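Local coordinates for methylmalonyl-CoA carboxyltransferase 5S subunit (Propionibacterium freudenreichii subsp. shermanii, PDB 1RQB), which catalyses the transfer of a carboxyl group from the biotin of the 1.3S subunit to pyruvate, forming oxaloacetate in the transcarboxylase complex, at residues A[123-128]-A[445-450]; A[114-119]-A[146-151]; A[70-75]-A[454-459]. One frame throughout, in Å; residues are numbered along the deposited sequence.

In the fold
Interactions 1 and 3 join the TIM barrel to the C-terminal carboxylase domain through opposite ends of helix 447-455, whereas interaction 2 stays within the barrel, between two of its outer helices. Helix 116-128 serves both interaction 1 and interaction 2, whose centres lie about 14 Å apart and which touch where Val-123 CG2 packs against Ala-149 O. The centres of interactions 1 and 3 are also about 14 Å apart. Interactions 2 and 3, with centres about 18 Å apart, meet through a probable hydrogen bond of 3.0 Å from Tyr-114 OH to Ala-454 O. Interaction 3 holds Ala-70 of the substrate site; the other two lie away from the annotated cobalt and substrate sites.

Interaction 1: residues A[123-128]-A[445-450]; sequences VDKSAE and GTDEDV
Lys-125 meets Asp-447 and Glu-448 in a charged, water-bridged surface contact between outer helix 116-128 of the TIM barrel and the first turn of helix 447-455 in the C-terminal domain. The nearest CA pair, Lys-125 and Glu-448, is 7.1 Å apart, so side chains make the junction. It is the methylene part of the lysine that touches: Lys-125 CD lies 3.5 Å from Glu-448 OE1, and Lys-125 CE lies 3.8 Å from Asp-447 OD2. Both acidic side chains cross the lysine at about a right angle. A bend at chi2 (-63°) turns the outer half of the lysine chain, which is otherwise extended, so that CD and CE run past the two acids. Lys-125 NZ is 4.1 Å from Glu-448 OE1, beyond a salt bridge, and the link is made by a water that accepts from Lys-125 NZ at 3.1 Å and donates to Glu-448 OE2 at 2.6 Å. The direct ion pair of the lysine is with its own helix, Lys-125 NZ to Glu-128 OE1 at 3.1 Å, met on the syn side but 29° out of the carboxylate plane. Glu-448 OE1 is in turn hydrogen-bonded by Asn-129, and Trp-84 of helix 83-93 packs on both Lys-125 and Glu-448. Three carboxylates around one ammonium group would probably favour its charged form, with attraction across the domains acting through water and at longer range.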
loop_
_atom_site.group_PDB
_atom_site.type_symbol
_atom_site.label_atom_id
_atom_site.label_comp_id
_atom_site.label_asym_id
_atom_site.label_seq_id
_atom_site.Cartn_x
_atom_site.Cartn_y
_atom_site.Cartn_z
ATOM N N VAL A 123 28.821 -18.366 12.696
ATOM C CA VAL A 123 28.436 -18.802 11.347
ATOM C C VAL A 123 28.432 -20.330 11.274
ATOM O O VAL A 123 27.512 -20.930 10.718
ATOM C CB VAL A 123 29.385 -18.198 10.299
ATOM C CG1 VAL A 123 29.135 -18.812 8.942
ATOM C CG2 VAL A 123 29.188 -16.697 10.256
ATOM N N ASP A 124 29.449 -20.958 11.861
ATOM C CA ASP A 124 29.540 -22.427 11.854
ATOM C C ASP A 124 28.310 -23.051 12.517
ATOM O O ASP A 124 27.723 -23.982 11.969
ATOM C CB ASP A 124 30.824 -22.891 12.564
ATOM C CG ASP A 124 30.880 -24.402 12.738
ATOM O OD1 ASP A 124 30.575 -24.884 13.853
ATOM O OD2 ASP A 124 31.215 -25.110 11.761
ATOM N N LYS A 125 27.913 -22.567 13.695
ATOM C CA LYS A 125 26.741 -23.122 14.390
ATOM C C LYS A 125 25.443 -22.800 13.648
ATOM O O LYS A 125 24.516 -23.609 13.635
ATOM C CB LYS A 125 26.670 -22.618 15.840
ATOM C CG LYS A 125 27.677 -23.302 16.757
ATOM C CD LYS A 125 27.337 -24.795 16.822
ATOM C CE LYS A 125 28.323 -25.580 17.658
ATOM N NZ LYS A 125 28.012 -27.038 17.618
ATOM N N SER A 126 25.357 -21.614 13.055
ATOM C CA SER A 126 24.164 -21.257 12.272
ATOM C C SER A 126 24.002 -22.256 11.124
ATOM O O SER A 126 22.920 -22.795 10.897
ATOM C CB SER A 126 24.315 -19.846 11.695
ATOM O OG SER A 126 24.225 -18.871 12.719
ATOM N N ALA A 127 25.091 -22.509 10.404
ATOM C CA ALA A 127 25.065 -23.452 9.275
ATOM C C ALA A 127 24.747 -24.865 9.771
ATOM O O ALA A 127 23.954 -25.590 9.173
ATOM C CB ALA A 127 26.416 -23.450 8.560
ATOM N N GLU A 128 25.369 -25.251 10.875
ATOM C CA GLU A 128 25.171 -26.596 11.436
ATOM C C GLU A 128 23.706 -26.808 11.821
ATOM O O GLU A 128 23.175 -27.910 11.683
ATOM C CB GLU A 128 26.041 -26.770 12.677
ATOM C CG GLU A 128 26.006 -28.157 13.280
ATOM C CD GLU A 128 26.820 -28.234 14.556
ATOM O OE1 GLU A 128 27.924 -27.645 14.592
ATOM O OE2 GLU A 128 26.360 -28.884 15.519
ATOM N N GLY A 445 25.871 -25.451 28.627
ATOM C CA GLY A 445 27.158 -25.921 28.122
ATOM C C GLY A 445 27.453 -25.919 26.628
ATOM O O GLY A 445 28.576 -26.218 26.227
ATOM N N THR A 446 26.478 -25.564 25.796
ATOM C CA THR A 446 26.689 -25.581 24.341
ATOM C C THR A 446 27.330 -24.277 23.862
ATOM O O THR A 446 27.258 -23.245 24.529
ATOM C CB THR A 446 25.360 -25.742 23.589
ATOM O OG1 THR A 446 24.531 -24.605 23.853
ATOM C CG2 THR A 446 24.643 -27.012 24.026
ATOM N N ASP A 447 27.965 -24.334 22.696
ATOM C CA ASP A 447 28.569 -23.127 22.112
ATOM C C ASP A 447 27.443 -22.138 21.798
ATOM O O ASP A 447 27.640 -20.924 21.829
ATOM C CB ASP A 447 29.332 -23.458 20.824
ATOM C CG ASP A 447 30.580 -24.303 21.075
ATOM O OD1 ASP A 447 31.061 -24.358 22.226
ATOM O OD2 ASP A 447 31.089 -24.902 20.110
ATOM N N GLU A 448 26.257 -22.664 21.494
ATOM C CA GLU A 448 25.104 -21.798 21.206
ATOM C C GLU A 448 24.822 -20.883 22.401
ATOM O O GLU A 448 24.550 -19.696 22.228
ATOM C CB GLU A 448 23.846 -22.619 20.892
ATOM C CG GLU A 448 23.829 -23.324 19.539
ATOM C CD GLU A 448 24.533 -24.676 19.522
ATOM O OE1 GLU A 448 24.308 -25.434 18.551
ATOM O OE2 GLU A 448 25.308 -24.980 20.456
ATOM N N ASP A 449 24.888 -21.435 23.613
ATOM C CA ASP A 449 24.632 -20.661 24.836
ATOM C C ASP A 449 25.776 -19.675 25.087
ATOM O O ASP A 449 25.547 -18.574 25.587
ATOM C CB ASP A 449 24.457 -21.601 26.038
ATOM C CG ASP A 449 22.990 -21.805 26.422
ATOM O OD1 ASP A 449 22.097 -21.682 25.548
ATOM O OD2 ASP A 449 22.733 -22.113 27.609
ATOM N N VAL A 450 27.011 -20.059 24.765
ATOM C CA VAL A 450 28.131 -19.121 24.940
ATOM C C VAL A 450 27.925 -17.947 23.980
ATOM O O VAL A 450 28.181 -16.793 24.320
ATOM C CB VAL A 450 29.502 -19.805 24.653
ATOM C CG1 VAL A 450 30.638 -18.787 24.761
ATOM C CG2 VAL A 450 29.731 -20.952 25.650
HETATM O O HOH W 1 26.531 -27.308 20.340
#

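Interaction 2: residues A[114-119]-A[146-151]; sequences YNDEVV and MAHAMA
Asp-116 OD1 is gripped by two groups, a salt bridge from Arg-421 NH1 and a hydrogen bond from Gln-106 NE2, while the same carboxylate lies flat over the imidazole of His-148. Carboxylate and ring planes are 17° apart, and Asp-116 CG sits 3.6 Å above the ring plane, over its centre. On that face Asp-116 CB also makes a CH-pi contact, 3.7 Å from the His-148 ring centroid and 22° off the normal. The imidazole reaches across because its CG stands opposite the backbone N (chi1 -164°), and NE2 is hydrogen-bonded to Asp-120 OD2 one turn further along helix 116-128, which restrains ring rotation. Val-119 CB lies at the ring edge, in plane, 4.0 Å from His-148 CD2. Replacing His-148 with an alanine would probably uncover the Asp-116 carboxylate on this side and deprive Asp-120 of its imidazole partner. Deeper in, Val-119 CG1 packs 3.7 Å from Ala-149 CA, the small alanine permitting a 6.1 Å approach of Val-119 CA to Ala-149 CA. The two helices are neighbours on the outside of the barrel, linked along the chain by strand 133-136, and Ala-149 also rests on Val-136 of that strand.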
loop_
_atom_site.group_PDB
_atom_site.type_symbol
_atom_site.label_atom_id
_atom_site.label_comp_id
_atom_site.label_asym_id
_atom_site.label_seq_id
_atom_site.Cartn_x
_atom_site.Cartn_y
_atom_site.Cartn_z
ATOM N N TYR A 114 33.099 -8.153 17.009
ATOM C CA TYR A 114 33.686 -9.276 17.756
ATOM C C TYR A 114 34.970 -9.735 17.062
ATOM O O TYR A 114 35.188 -9.471 15.880
ATOM C CB TYR A 114 32.721 -10.464 17.815
ATOM C CG TYR A 114 31.485 -10.179 18.616
ATOM C CD1 TYR A 114 30.377 -9.570 18.030
ATOM C CD2 TYR A 114 31.452 -10.440 19.982
ATOM C CE1 TYR A 114 29.269 -9.224 18.788
ATOM C CE2 TYR A 114 30.356 -10.091 20.752
ATOM C CZ TYR A 114 29.268 -9.482 20.151
ATOM O OH TYR A 114 28.196 -9.101 20.911
ATOM N N ASN A 115 35.813 -10.418 17.831
ATOM C CA ASN A 115 37.047 -10.994 17.280
ATOM C C ASN A 115 36.631 -12.024 16.228
ATOM O O ASN A 115 35.568 -12.636 16.328
ATOM C CB ASN A 115 37.869 -11.646 18.407
ATOM C CG ASN A 115 38.982 -12.538 17.886
ATOM O OD1 ASN A 115 38.749 -13.701 17.564
ATOM N ND2 ASN A 115 40.200 -11.999 17.794
ATOM N N ASP A 116 37.474 -12.203 15.221
ATOM C CA ASP A 116 37.208 -13.117 14.101
ATOM C C ASP A 116 36.779 -14.515 14.555
ATOM O O ASP A 116 35.960 -15.147 13.888
ATOM C CB ASP A 116 38.441 -13.229 13.190
ATOM C CG ASP A 116 38.630 -11.998 12.292
ATOM O OD1 ASP A 116 37.662 -11.217 12.117
ATOM O OD2 ASP A 116 39.747 -11.817 11.743
ATOM N N GLU A 117 37.307 -15.013 15.672
ATOM C CA GLU A 117 36.970 -16.375 16.114
ATOM C C GLU A 117 35.502 -16.479 16.530
ATOM O O GLU A 117 34.885 -17.532 16.367
ATOM C CB GLU A 117 37.843 -16.815 17.293
ATOM C CG GLU A 117 37.519 -16.103 18.592
ATOM C CD GLU A 117 38.481 -16.442 19.718
ATOM O OE1 GLU A 117 39.088 -17.539 19.704
ATOM O OE2 GLU A 117 38.611 -15.606 20.630
ATOM N N VAL A 118 34.944 -15.421 17.107
ATOM C CA VAL A 118 33.531 -15.466 17.511
ATOM C C VAL A 118 32.654 -15.499 16.256
ATOM O O VAL A 118 31.654 -16.212 16.197
ATOM C CB VAL A 118 33.143 -14.241 18.358
ATOM C CG1 VAL A 118 31.671 -14.359 18.811
ATOM C CG2 VAL A 118 34.057 -14.141 19.570
ATOM N N VAL A 119 33.038 -14.722 15.249
ATOM C CA VAL A 119 32.289 -14.695 13.984
ATOM C C VAL A 119 32.336 -16.089 13.354
ATOM O O VAL A 119 31.328 -16.606 12.877
ATOM C CB VAL A 119 32.896 -13.649 13.012
ATOM C CG1 VAL A 119 32.206 -13.715 11.657
ATOM C CG2 VAL A 119 32.767 -12.247 13.604
HETATM N N MSE A 146 32.438 -6.929 6.467
HETATM C CA MSE A 146 31.633 -8.068 6.004
HETATM C C MSE A 146 32.513 -9.247 5.584
HETATM O O MSE A 146 32.068 -10.394 5.593
HETATM C CB MSE A 146 30.784 -7.650 4.788
HETATM C CG MSE A 146 29.805 -6.505 5.046
HETATM SE SE MSE A 146 28.705 -6.139 3.469
HETATM C CE MSE A 146 29.338 -4.353 3.010
ATOM N N ALA A 147 33.756 -8.945 5.228
ATOM C CA ALA A 147 34.723 -9.907 4.677
ATOM C C ALA A 147 34.881 -11.192 5.492
ATOM O O ALA A 147 34.843 -12.283 4.926
ATOM C CB ALA A 147 36.085 -9.225 4.500
ATOM N N HIS A 148 35.074 -11.104 6.802
ATOM C CA HIS A 148 35.319 -12.348 7.548
ATOM C C HIS A 148 34.071 -13.226 7.663
ATOM O O HIS A 148 34.163 -14.449 7.570
ATOM C CB HIS A 148 35.867 -12.073 8.940
ATOM C CG HIS A 148 36.477 -13.286 9.573
ATOM N ND1 HIS A 148 37.631 -13.870 9.095
ATOM C CD2 HIS A 148 36.056 -14.066 10.597
ATOM C CE1 HIS A 148 37.894 -14.959 9.798
ATOM N NE2 HIS A 148 36.953 -15.101 10.715
ATOM N N ALA A 149 32.911 -12.619 7.894
ATOM C CA ALA A 149 31.671 -13.397 8.035
ATOM C C ALA A 149 31.403 -14.157 6.734
ATOM O O ALA A 149 31.025 -15.328 6.737
ATOM C CB ALA A 149 30.489 -12.459 8.344
HETATM N N MSE A 150 31.637 -13.495 5.614
HETATM C CA MSE A 150 31.364 -14.143 4.324
HETATM C C MSE A 150 32.344 -15.279 4.035
HETATM O O MSE A 150 31.973 -16.260 3.394
HETATM C CB MSE A 150 31.369 -13.116 3.222
HETATM C CG MSE A 150 30.215 -12.199 3.431
HETATM SE SE MSE A 150 29.642 -11.629 1.770
HETATM C CE MSE A 150 30.732 -10.129 1.825
ATOM N N ALA A 151 33.584 -15.143 4.482
ATOM C CA ALA A 151 34.550 -16.232 4.274
ATOM C C ALA A 151 34.103 -17.433 5.110
ATOM O O ALA A 151 34.232 -18.584 4.697
ATOM C CB ALA A 151 35.948 -15.793 4.700
#

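Interaction 3: residues A[70-75]-A[454-459]; sequences ATYDSC and ALFPQV
The contact belongs to the active-site end of the TIM barrel, where helix 71-77 follows strand 63-68 and begins just after Ala-70 of the substrate site; against it lies the end of helix 447-455 from the C-terminal domain. Phe-456, the first residue to leave helical geometry there, enters between Tyr-72 and Asp-73. Its ring meets that of Tyr-72 rim to rim, Phe-456 CE1 3.5 Å from Tyr-72 CD2; the centroids are 5.8 Å apart, the planes differ by 22°, and neither ring lies over the face of the other. One face of Phe-456 instead looks onto the helix backbone, with Asp-73 CA 4.0 Å from Phe-456 CZ, while Asp-73 OD1 comes within 3.5 Å of Phe-456 CE2. Leu-455 approaches the tyrosine differently: its CD1 makes a CH-pi contact over one face, 4.2 Å from the Tyr-72 centroid and 21° off the normal, displaced toward the phenol end, where Tyr-72 CZ lies 3.9 Å from Leu-455 CD1. With chi1 near -161°, the Tyr-72 ring points away from its backbone N and extends toward helix 447-455, where OH is hydrogen-bonded to Thr-452 OG1 and also to Trp-84 NE1. Asp-73 OD1 has its salt bridge with Arg-77 NE, and its side chain lies about 8 Å from that of Gln-37, which hydrogen-bonds Ala-70 N. The contact is therefore mainly apolar across the domains, with the polar ends of Tyr-72 and Asp-73 satisfied by residues beside it, and it backs a helix that starts at the substrate site.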
loop_
_atom_site.group_PDB
_atom_site.type_symbol
_atom_site.label_atom_id
_atom_site.label_comp_id
_atom_site.label_asym_id
_atom_site.label_seq_id
_atom_site.Cartn_x
_atom_site.Cartn_y
_atom_site.Cartn_z
ATOM N N ALA A 70 16.653 -8.589 14.333
ATOM C CA ALA A 70 16.356 -8.344 15.753
ATOM C C ALA A 70 15.636 -9.534 16.393
ATOM O O ALA A 70 15.293 -9.476 17.574
ATOM C CB ALA A 70 15.483 -7.089 15.882
ATOM N N THR A 71 15.423 -10.626 15.666
ATOM C CA THR A 71 14.664 -11.740 16.254
ATOM C C THR A 71 15.439 -12.463 17.359
ATOM O O THR A 71 14.831 -13.015 18.274
ATOM C CB THR A 71 14.221 -12.782 15.209
ATOM O OG1 THR A 71 15.368 -13.408 14.633
ATOM C CG2 THR A 71 13.378 -12.126 14.124
ATOM N N TYR A 72 16.769 -12.486 17.290
ATOM C CA TYR A 72 17.537 -13.174 18.339
ATOM C C TYR A 72 17.283 -12.451 19.664
ATOM O O TYR A 72 16.897 -13.051 20.665
ATOM C CB TYR A 72 19.026 -13.146 17.982
ATOM C CG TYR A 72 19.890 -14.174 18.688
ATOM C CD1 TYR A 72 20.422 -15.259 17.986
ATOM C CD2 TYR A 72 20.229 -14.028 20.037
ATOM C CE1 TYR A 72 21.284 -16.168 18.602
ATOM C CE2 TYR A 72 21.098 -14.936 20.669
ATOM C CZ TYR A 72 21.619 -15.998 19.938
ATOM O OH TYR A 72 22.492 -16.879 20.527
ATOM N N ASP A 73 17.476 -11.142 19.647
ATOM C CA ASP A 73 17.247 -10.305 20.834
ATOM C C ASP A 73 15.810 -10.470 21.336
ATOM O O ASP A 73 15.582 -10.648 22.532
ATOM C CB ASP A 73 17.485 -8.831 20.496
ATOM C CG ASP A 73 17.075 -7.904 21.636
ATOM O OD1 ASP A 73 17.861 -7.751 22.591
ATOM O OD2 ASP A 73 15.956 -7.346 21.591
ATOM N N SER A 74 14.829 -10.406 20.440
ATOM C CA SER A 74 13.424 -10.498 20.866
ATOM C C SER A 74 13.126 -11.834 21.547
ATOM O O SER A 74 12.395 -11.896 22.534
ATOM C CB SER A 74 12.486 -10.334 19.678
ATOM O OG SER A 74 11.138 -10.370 20.128
ATOM N N CYS A 75 13.673 -12.910 20.999
ATOM C CA CYS A 75 13.430 -14.242 21.568
ATOM C C CYS A 75 13.861 -14.301 23.034
ATOM O O CYS A 75 13.091 -14.721 23.897
ATOM C CB CYS A 75 14.211 -15.307 20.788
ATOM S SG CYS A 75 13.409 -15.863 19.268
ATOM N N ALA A 454 27.745 -14.027 24.720
ATOM C CA ALA A 454 28.652 -13.071 24.067
ATOM C C ALA A 454 27.865 -11.962 23.363
ATOM O O ALA A 454 28.282 -10.804 23.348
ATOM C CB ALA A 454 29.541 -13.808 23.051
ATOM N N LEU A 455 26.720 -12.321 22.789
ATOM C CA LEU A 455 25.904 -11.360 22.030
ATOM C C LEU A 455 25.058 -10.468 22.942
ATOM O O LEU A 455 24.875 -9.288 22.651
ATOM C CB LEU A 455 24.987 -12.111 21.057
ATOM C CG LEU A 455 25.691 -12.874 19.935
ATOM C CD1 LEU A 455 24.695 -13.746 19.178
ATOM C CD2 LEU A 455 26.348 -11.885 19.004
ATOM N N PHE A 456 24.537 -11.025 24.033
ATOM C CA PHE A 456 23.658 -10.263 24.934
ATOM C C PHE A 456 24.010 -10.566 26.393
ATOM O O PHE A 456 23.240 -11.190 27.119
ATOM C CB PHE A 456 22.188 -10.626 24.641
ATOM C CG PHE A 456 21.765 -10.307 23.228
ATOM C CD1 PHE A 456 21.835 -11.271 22.226
ATOM C CD2 PHE A 456 21.384 -9.010 22.885
ATOM C CE1 PHE A 456 21.541 -10.950 20.906
ATOM C CE2 PHE A 456 21.086 -8.678 21.564
ATOM C CZ PHE A 456 21.167 -9.649 20.574
ATOM N N PRO A 457 25.175 -10.092 26.847
ATOM C CA PRO A 457 25.663 -10.305 28.219
ATOM C C PRO A 457 24.692 -9.962 29.351
ATOM O O PRO A 457 24.660 -10.646 30.372
ATOM C CB PRO A 457 26.901 -9.411 28.304
ATOM C CG PRO A 457 27.299 -9.177 26.890
ATOM C CD PRO A 457 26.012 -9.114 26.130
ATOM N N GLN A 458 23.902 -8.910 29.158
ATOM C CA GLN A 458 22.988 -8.413 30.197
ATOM C C GLN A 458 21.649 -9.155 30.204
ATOM O O GLN A 458 20.930 -9.116 31.201
ATOM C CB GLN A 458 22.740 -6.920 29.985
ATOM C CG GLN A 458 24.018 -6.100 29.832
ATOM C CD GLN A 458 24.969 -6.247 31.007
ATOM O OE1 GLN A 458 26.178 -6.067 30.864
ATOM N NE2 GLN A 458 24.425 -6.562 32.180
ATOM N N VAL A 459 21.297 -9.822 29.110
ATOM C CA VAL A 459 20.014 -10.539 29.055
ATOM C C VAL A 459 20.222 -12.035 29.303
ATOM O O VAL A 459 19.371 -12.701 29.889
ATOM C CB VAL A 459 19.337 -10.362 27.677
ATOM C CG1 VAL A 459 18.012 -11.133 27.640
ATOM C CG2 VAL A 459 19.108 -8.887 27.400
#